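Local coordinates for crispr-associated protein Cas5, dvulg subtype (Xanthomonas oryzae pv. oryzae, PDB 3VZI) that probably acts as a Cas5d endoribonuclease that cleaves precursor CRISPR RNA in the microbial CRISPR-mediated immune system, at residues A[49-54]-A[135-140]; A[40-45]-A[139-144]. All coordinates share one frame; numbering follows the deposited sequence.

Contact 1. Residues A[49-54]-A[135-140]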
ATOM      1  N   PRO A  49      -9.349  14.025 -12.625  1.00 60.62           N
ATOM      2  CA  PRO A  49     -10.009  13.108 -13.573  1.00 59.64           C
ATOM      3  C   PRO A  49      -9.234  12.955 -14.900  1.00 60.26           C
ATOM      4  O   PRO A  49      -9.226  11.861 -15.474  1.00 62.85           O
ATOM      5  CB  PRO A  49     -11.382  13.767 -13.786  1.00 60.29           C
ATOM      6  CG  PRO A  49     -11.652  14.477 -12.500  1.00 59.23           C
ATOM      7  CD  PRO A  49     -10.315  14.963 -12.003  1.00 59.73           C
ATOM      8  N   ALA A  50      -8.569  14.034 -15.353  1.00 59.83           N
ATOM      9  CA  ALA A  50      -7.736  14.048 -16.581  1.00 55.02           C
ATOM     10  C   ALA A  50      -6.674  12.958 -16.656  1.00 53.06           C
ATOM     11  O   ALA A  50      -6.120  12.699 -17.745  1.00 50.95           O
ATOM     12  CB  ALA A  50      -7.039  15.384 -16.713  1.00 54.66           C
ATOM     13  N   ILE A  51      -6.330  12.369 -15.508  1.00 48.41           N
ATOM     14  CA  ILE A  51      -5.159  11.501 -15.486  1.00 46.43           C
ATOM     15  C   ILE A  51      -5.439  10.186 -14.799  1.00 49.72           C
ATOM     16  O   ILE A  51      -6.371  10.074 -13.976  1.00 51.05           O
ATOM     17  CB  ILE A  51      -3.841  12.191 -14.994  1.00 42.01           C
ATOM     18  CG1 ILE A  51      -3.899  12.639 -13.540  1.00 39.35           C
ATOM     19  CG2 ILE A  51      -3.440  13.368 -15.900  1.00 42.14           C
ATOM     20  CD1 ILE A  51      -2.528  12.717 -12.920  1.00 36.84           C
ATOM     21  N   ARG A  52      -4.644   9.188 -15.179  1.00 50.79           N
ATOM     22  CA  ARG A  52      -4.765   7.839 -14.680  1.00 51.57           C
ATOM     23  C   ARG A  52      -3.365   7.380 -14.339  1.00 49.75           C
ATOM     24  O   ARG A  52      -2.517   7.209 -15.213  1.00 50.27           O
ATOM     25  CB  ARG A  52      -5.396   6.925 -15.737  1.00 57.03           C
ATOM     26  CG  ARG A  52      -5.756   5.535 -15.223  1.00 63.42           C
ATOM     27  CD  ARG A  52      -5.890   4.492 -16.324  1.00 69.09           C
ATOM     28  NE  ARG A  52      -6.636   3.332 -15.821  1.00 83.19           N
ATOM     29  CZ  ARG A  52      -6.939   2.226 -16.516  1.00 88.67           C
ATOM     30  NH1 ARG A  52      -6.549   2.090 -17.781  1.00 94.71           N
ATOM     31  NH2 ARG A  52      -7.637   1.241 -15.942  1.00 82.39           N
ATOM     32  N   TRP A  53      -3.108   7.197 -13.056  1.00 48.62           N
ATOM     33  CA  TRP A  53      -1.824   6.653 -12.631  1.00 47.40           C
ATOM     34  C   TRP A  53      -1.738   5.202 -12.887  1.00 46.80           C
ATOM     35  O   TRP A  53      -2.613   4.451 -12.459  1.00 48.32           O
ATOM     36  CB  TRP A  53      -1.645   6.877 -11.152  1.00 47.02           C
ATOM     37  CG  TRP A  53      -1.130   8.242 -10.882  1.00 45.20           C
ATOM     38  CD1 TRP A  53      -1.800   9.290 -10.321  1.00 44.58           C
ATOM     39  CD2 TRP A  53       0.199   8.754 -11.207  1.00 45.11           C
ATOM     40  NE1 TRP A  53      -0.992  10.384 -10.240  1.00 47.99           N
ATOM     41  CE2 TRP A  53       0.221  10.129 -10.760  1.00 44.96           C
ATOM     42  CE3 TRP A  53       1.329   8.219 -11.795  1.00 45.39           C
ATOM     43  CZ2 TRP A  53       1.324  10.928 -10.902  1.00 44.67           C
ATOM     44  CZ3 TRP A  53       2.447   9.035 -11.933  1.00 47.78           C
ATOM     45  CH2 TRP A  53       2.442  10.360 -11.496  1.00 46.88           C
ATOM     46  N   VAL A  54      -0.689   4.787 -13.584  1.00 46.08           N
ATOM     47  CA  VAL A  54      -0.421   3.363 -13.787  1.00 44.77           C
ATOM     48  C   VAL A  54       0.904   2.990 -13.146  1.00 44.49           C
ATOM     49  O   VAL A  54       1.927   3.570 -13.497  1.00 49.61           O
ATOM     50  CB  VAL A  54      -0.438   2.988 -15.287  1.00 44.62           C
ATOM     51  CG1 VAL A  54       0.333   1.711 -15.558  1.00 43.74           C
ATOM     52  CG2 VAL A  54      -1.870   2.837 -15.784  1.00 46.44           C
ATOM     53  N   GLY A 135       2.727  17.367 -19.774  1.00 54.58           N
ATOM     54  CA  GLY A 135       3.575  18.417 -19.211  1.00 55.95           C
ATOM     55  C   GLY A 135       3.065  19.152 -17.978  1.00 56.84           C
ATOM     56  O   GLY A 135       3.771  19.247 -16.974  1.00 56.15           O
ATOM     57  N   LYS A 136       1.852  19.689 -18.057  1.00 60.69           N
ATOM     58  CA  LYS A 136       1.231  20.363 -16.914  1.00 61.97           C
ATOM     59  C   LYS A 136       1.178  19.419 -15.717  1.00 60.24           C
ATOM     60  O   LYS A 136       1.722  19.725 -14.657  1.00 62.24           O
ATOM     61  CB  LYS A 136      -0.174  20.861 -17.275  1.00 64.12           C
ATOM     62  CG  LYS A 136      -0.958  21.504 -16.136  1.00 66.86           C
ATOM     63  CD  LYS A 136      -2.373  21.871 -16.588  1.00 70.33           C
ATOM     64  CE  LYS A 136      -3.353  21.999 -15.424  1.00 71.26           C
ATOM     65  NZ  LYS A 136      -4.774  21.814 -15.861  1.00 72.11           N
ATOM     66  N   HIS A 137       0.562  18.257 -15.916  1.00 56.69           N
ATOM     67  CA  HIS A 137       0.266  17.331 -14.826  1.00 54.69           C
ATOM     68  C   HIS A 137       1.456  16.627 -14.249  1.00 53.24           C
ATOM     69  O   HIS A 137       1.494  16.337 -13.042  1.00 55.19           O
ATOM     70  CB  HIS A 137      -0.808  16.341 -15.245  1.00 53.52           C
ATOM     71  CG  HIS A 137      -2.201  16.929 -15.229  1.00 54.36           C
ATOM     72  ND1 HIS A 137      -2.842  17.249 -14.080  1.00 53.91           N
ATOM     73  CD2 HIS A 137      -3.059  17.257 -16.258  1.00 55.77           C
ATOM     74  CE1 HIS A 137      -4.042  17.757 -14.364  1.00 55.28           C
ATOM     75  NE2 HIS A 137      -4.184  17.759 -15.698  1.00 58.59           N
ATOM     76  N   LEU A 138       2.439  16.347 -15.100  1.00 50.69           N
ATOM     77  CA  LEU A 138       3.721  15.815 -14.649  1.00 46.93           C
ATOM     78  C   LEU A 138       4.480  16.870 -13.843  1.00 45.89           C
ATOM     79  O   LEU A 138       5.223  16.574 -12.911  1.00 44.48           O
ATOM     80  CB  LEU A 138       4.556  15.339 -15.837  1.00 45.93           C
ATOM     81  CG  LEU A 138       6.018  14.954 -15.594  1.00 45.74           C
ATOM     82  CD1 LEU A 138       6.078  13.745 -14.654  1.00 43.47           C
ATOM     83  CD2 LEU A 138       6.726  14.674 -16.922  1.00 44.08           C
ATOM     84  N   ASP A 139       4.304  18.124 -14.197  1.00 48.04           N
ATOM     85  CA  ASP A 139       5.094  19.121 -13.519  1.00 49.58           C
ATOM     86  C   ASP A 139       4.510  19.476 -12.149  1.00 52.22           C
ATOM     87  O   ASP A 139       5.250  19.804 -11.219  1.00 51.81           O
ATOM     88  CB  ASP A 139       5.274  20.329 -14.399  1.00 51.57           C
ATOM     89  CG  ASP A 139       5.961  21.421 -13.698  1.00 55.02           C
ATOM     90  OD1 ASP A 139       7.155  21.240 -13.325  1.00 57.85           O
ATOM     91  OD2 ASP A 139       5.286  22.443 -13.477  1.00 58.69           O
ATOM     92  N   ILE A 140       3.182  19.377 -12.026  1.00 52.84           N
ATOM     93  CA  ILE A 140       2.499  19.574 -10.749  1.00 51.41           C
ATOM     94  C   ILE A 140       2.894  18.459  -9.766  1.00 51.76           C
ATOM     95  O   ILE A 140       3.125  18.717  -8.570  1.00 52.59           O
ATOM     96  CB  ILE A 140       0.974  19.618 -10.943  1.00 51.47           C
ATOM     97  CG1 ILE A 140       0.559  20.906 -11.671  1.00 49.81           C
ATOM     98  CG2 ILE A 140       0.244  19.442  -9.605  1.00 50.59           C
ATOM     99  CD1 ILE A 140      -0.856  20.836 -12.204  1.00 50.12           C
TER
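His137 lies against the start of strand 51-60, with Ile51 over one face of its imidazole and Ala50, just before the strand, beside its outer nitrogen. The main touch is a CH-pi contact: CG2 of Ile51 stands 4.1 Å from the centroid of the His137 ring, 24° off the ring normal and displaced toward the rim. The same methyl lies 3.8 Å from His137 CG, near the root of the ring. Ile51 reaches it with this short branch, which is anti to its carbonyl carbon, while CG1 occupies the position between backbone N and carbonyl carbon (chi1 65°). Farther out, Ala50 CB comes within 3.8 Å of His137 NE2. In the ferredoxin-like, RRM-type fold of this protein, the contact sets the beginning of this strand against an early turn of helix 134-146, which packs over the sheet. Outside the two segments, His137 NE2 is hydrogen-bonded to Asp132 OD2 and His137 ND1 to His46 NE2. Bonds at both ring nitrogens would restrain the rotation of the imidazole, with one face against the isoleucine methyl. Phe122, on the neighbouring strand 114-124, touches both Ile51 and His137.

Contact 2. Residues A[40-45]-A[139-144]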
ATOM      1  N   GLY A  40      -2.492   4.722  -4.916  1.00 38.12           N
ATOM      2  CA  GLY A  40      -3.221   5.572  -3.985  1.00 39.56           C
ATOM      3  C   GLY A  40      -2.306   6.588  -3.351  1.00 43.17           C
ATOM      4  O   GLY A  40      -2.751   7.651  -2.952  1.00 49.54           O
ATOM      5  N   ILE A  41      -1.014   6.287  -3.279  1.00 41.11           N
ATOM      6  CA  ILE A  41      -0.055   7.274  -2.805  1.00 41.13           C
ATOM      7  C   ILE A  41       0.258   8.330  -3.867  1.00 44.32           C
ATOM      8  O   ILE A  41       0.394   9.512  -3.531  1.00 49.88           O
ATOM      9  CB  ILE A  41       1.266   6.615  -2.368  1.00 39.74           C
ATOM     10  CG1 ILE A  41       1.025   5.669  -1.165  1.00 36.35           C
ATOM     11  CG2 ILE A  41       2.366   7.674  -2.197  1.00 35.70           C
ATOM     12  CD1 ILE A  41       2.236   4.830  -0.813  1.00 35.82           C
ATOM     13  N   LEU A  42       0.416   7.930  -5.130  1.00 41.39           N
ATOM     14  CA  LEU A  42       0.666   8.935  -6.166  1.00 42.24           C
ATOM     15  C   LEU A  42      -0.538   9.907  -6.273  1.00 47.54           C
ATOM     16  O   LEU A  42      -0.350  11.148  -6.357  1.00 47.17           O
ATOM     17  CB  LEU A  42       1.012   8.293  -7.515  1.00 41.11           C
ATOM     18  CG  LEU A  42       2.077   7.169  -7.521  1.00 38.58           C
ATOM     19  CD1 LEU A  42       1.950   6.250  -8.729  1.00 37.12           C
ATOM     20  CD2 LEU A  42       3.474   7.706  -7.400  1.00 34.67           C
ATOM     21  N   GLU A  43      -1.759   9.362  -6.198  1.00 46.36           N
ATOM     22  CA  GLU A  43      -2.959  10.188  -6.283  1.00 50.43           C
ATOM     23  C   GLU A  43      -3.044  11.188  -5.113  1.00 53.94           C
ATOM     24  O   GLU A  43      -3.573  12.308  -5.295  1.00 51.78           O
ATOM     25  CB  GLU A  43      -4.231   9.345  -6.342  1.00 53.89           C
ATOM     26  CG  GLU A  43      -4.345   8.508  -7.601  1.00 54.73           C
ATOM     27  CD  GLU A  43      -5.580   7.632  -7.629  1.00 56.83           C
ATOM     28  OE1 GLU A  43      -6.089   7.240  -6.565  1.00 59.10           O
ATOM     29  OE2 GLU A  43      -6.046   7.331  -8.734  1.00 58.52           O
ATOM     30  N   ALA A  44      -2.514  10.796  -3.940  1.00 49.61           N
ATOM     31  CA  ALA A  44      -2.520  11.681  -2.773  1.00 48.98           C
ATOM     32  C   ALA A  44      -1.672  12.889  -3.085  1.00 49.49           C
ATOM     33  O   ALA A  44      -1.985  14.016  -2.665  1.00 52.20           O
ATOM     34  CB  ALA A  44      -2.001  10.976  -1.525  1.00 47.13           C
ATOM     35  N   ILE A  45      -0.591  12.663  -3.828  1.00 48.30           N
ATOM     36  CA  ILE A  45       0.311  13.765  -4.159  1.00 46.48           C
ATOM     37  C   ILE A  45      -0.315  14.636  -5.227  1.00 45.87           C
ATOM     38  O   ILE A  45      -0.290  15.848  -5.114  1.00 47.85           O
ATOM     39  CB  ILE A  45       1.702  13.300  -4.573  1.00 43.30           C
ATOM     40  CG1 ILE A  45       2.319  12.475  -3.445  1.00 44.64           C
ATOM     41  CG2 ILE A  45       2.555  14.504  -4.877  1.00 42.63           C
ATOM     42  CD1 ILE A  45       3.778  12.117  -3.648  1.00 45.40           C
ATOM     43  N   ASP A 139       4.304  18.124 -14.197  1.00 48.04           N
ATOM     44  CA  ASP A 139       5.094  19.121 -13.519  1.00 49.58           C
ATOM     45  C   ASP A 139       4.510  19.476 -12.149  1.00 52.22           C
ATOM     46  O   ASP A 139       5.250  19.804 -11.219  1.00 51.81           O
ATOM     47  CB  ASP A 139       5.274  20.329 -14.399  1.00 51.57           C
ATOM     48  CG  ASP A 139       5.961  21.421 -13.698  1.00 55.02           C
ATOM     49  OD1 ASP A 139       7.155  21.240 -13.325  1.00 57.85           O
ATOM     50  OD2 ASP A 139       5.286  22.443 -13.477  1.00 58.69           O
ATOM     51  N   ILE A 140       3.182  19.377 -12.026  1.00 52.84           N
ATOM     52  CA  ILE A 140       2.499  19.574 -10.749  1.00 51.41           C
ATOM     53  C   ILE A 140       2.894  18.459  -9.766  1.00 51.76           C
ATOM     54  O   ILE A 140       3.125  18.717  -8.570  1.00 52.59           O
ATOM     55  CB  ILE A 140       0.974  19.618 -10.943  1.00 51.47           C
ATOM     56  CG1 ILE A 140       0.559  20.906 -11.671  1.00 49.81           C
ATOM     57  CG2 ILE A 140       0.244  19.442  -9.605  1.00 50.59           C
ATOM     58  CD1 ILE A 140      -0.856  20.836 -12.204  1.00 50.12           C
ATOM     59  N   PHE A 141       2.989  17.235 -10.289  1.00 48.51           N
ATOM     60  CA  PHE A 141       3.370  16.102  -9.492  1.00 45.49           C
ATOM     61  C   PHE A 141       4.782  16.277  -8.955  1.00 46.20           C
ATOM     62  O   PHE A 141       4.990  16.180  -7.737  1.00 51.16           O
ATOM     63  CB  PHE A 141       3.260  14.783 -10.265  1.00 44.58           C
ATOM     64  CG  PHE A 141       3.784  13.606  -9.482  1.00 43.73           C
ATOM     65  CD1 PHE A 141       2.986  12.985  -8.513  1.00 41.01           C
ATOM     66  CD2 PHE A 141       5.108  13.155  -9.663  1.00 41.21           C
ATOM     67  CE1 PHE A 141       3.496  11.919  -7.772  1.00 41.26           C
ATOM     68  CE2 PHE A 141       5.619  12.096  -8.918  1.00 39.08           C
ATOM     69  CZ  PHE A 141       4.809  11.465  -7.981  1.00 38.99           C
ATOM     70  N   ASN A 142       5.739  16.545  -9.848  1.00 44.54           N
ATOM     71  CA  ASN A 142       7.164  16.612  -9.501  1.00 43.29           C
ATOM     72  C   ASN A 142       7.468  17.754  -8.533  1.00 46.55           C
ATOM     73  O   ASN A 142       8.220  17.609  -7.554  1.00 46.84           O
ATOM     74  CB  ASN A 142       7.992  16.811 -10.757  1.00 42.13           C
ATOM     75  CG  ASN A 142       8.106  15.572 -11.606  1.00 42.47           C
ATOM     76  OD1 ASN A 142       8.076  14.425 -11.108  1.00 44.03           O
ATOM     77  ND2 ASN A 142       8.257  15.785 -12.915  1.00 41.04           N
ATOM     78  N   ARG A 143       6.867  18.896  -8.817  1.00 50.82           N
ATOM     79  CA  ARG A 143       6.972  20.087  -7.976  1.00 55.61           C
ATOM     80  C   ARG A 143       6.480  19.730  -6.581  1.00 55.15           C
ATOM     81  O   ARG A 143       7.023  20.191  -5.588  1.00 59.96           O
ATOM     82  CB  ARG A 143       6.140  21.206  -8.598  1.00 58.50           C
ATOM     83  CG  ARG A 143       6.256  22.567  -7.983  1.00 64.67           C
ATOM     84  CD  ARG A 143       4.891  23.259  -8.030  1.00 73.58           C
ATOM     85  NE  ARG A 143       4.339  23.445  -9.386  1.00 76.33           N
ATOM     86  CZ  ARG A 143       3.033  23.542  -9.688  1.00 78.33           C
ATOM     87  NH1 ARG A 143       2.678  23.725 -10.955  1.00 79.87           N
ATOM     88  NH2 ARG A 143       2.074  23.451  -8.749  1.00 70.91           N
ATOM     89  N   ARG A 144       5.485  18.860  -6.506  1.00 52.32           N
ATOM     90  CA  ARG A 144       4.831  18.597  -5.224  1.00 53.11           C
ATOM     91  C   ARG A 144       5.547  17.568  -4.382  1.00 51.95           C
ATOM     92  O   ARG A 144       5.672  17.743  -3.156  1.00 48.84           O
ATOM     93  CB  ARG A 144       3.415  18.130  -5.448  1.00 50.78           C
ATOM     94  CG  ARG A 144       2.475  19.225  -5.819  1.00 51.95           C
ATOM     95  CD  ARG A 144       1.209  18.905  -5.092  1.00 57.78           C
ATOM     96  NE  ARG A 144       0.088  18.892  -5.994  1.00 60.59           N
ATOM     97  CZ  ARG A 144      -0.868  19.786  -5.947  1.00 66.84           C
ATOM     98  NH1 ARG A 144      -1.871  19.720  -6.817  1.00 67.89           N
ATOM     99  NH2 ARG A 144      -0.809  20.735  -5.007  1.00 71.73           N
TER
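Ile45, the last residue of helix 35-45, packs against both Phe141 and the apolar root of Arg144 on helix 134-146. Arg144 CB lies 3.8 Å from CG2 of Ile45. Farther along the arginine, NE comes near the carbonyl oxygen of Ile45 without being hydrogen-bonded to it, and the place of this arm is doubtful because its CG sits implausibly near a backbone oxygen of its own helix. The rest of the interface belongs to Phe141. Its CG is anti to the backbone N (chi1 174°), a setting that carries the ring across to helix 35-45 although the bond leaving its CA is not aimed there. Ile45 meets the ring obliquely, its CB 3.9 Å from Phe141 CE1 and its CG2 4.0 Å from Phe141 CD1. At the far end of the ring, CZ of Phe141 meets CD2 of Leu42 at 4.0 Å. These are the two helices of the βαββαβ ferredoxin-like fold, both lying on the same side of the antiparallel sheet. Here they cross almost at right angles, the short segments making 91° with their axes 10.4 Å apart at closest approach. Ile45 and Phe141 bring the backbones nearest, their CA atoms being 6.6 Å apart. Beneath them strand 7-13 supplies Leu9 to Leu42 and Ile45, and Val7 to Phe141; Phe165 and Leu167 of strand 164-167 touch Ile45 and Phe141 respectively.

In the fold
Helix 134-146 serves both contacts: its residues 135-140 meet the start of strand 51-60 in contact 1, and its residues 139-144 meet helix 35-45 in contact 2. Their centres lie about 8 Å apart, and Trp53 joins them. Its CZ2 packs 3.6 Å from CD1 of Phe141, with the ring planes at about 55°, while its CE3 lies 3.7 Å from CD1 of Leu42. One indole thus touches both helices from the sheet. His46, in the short connection between helix 35-45 and strand 51-60, accepts a hydrogen bond from Trp53 NE1 at its carbonyl oxygen, and the side chains of Ile140 and Arg144 touch this residue.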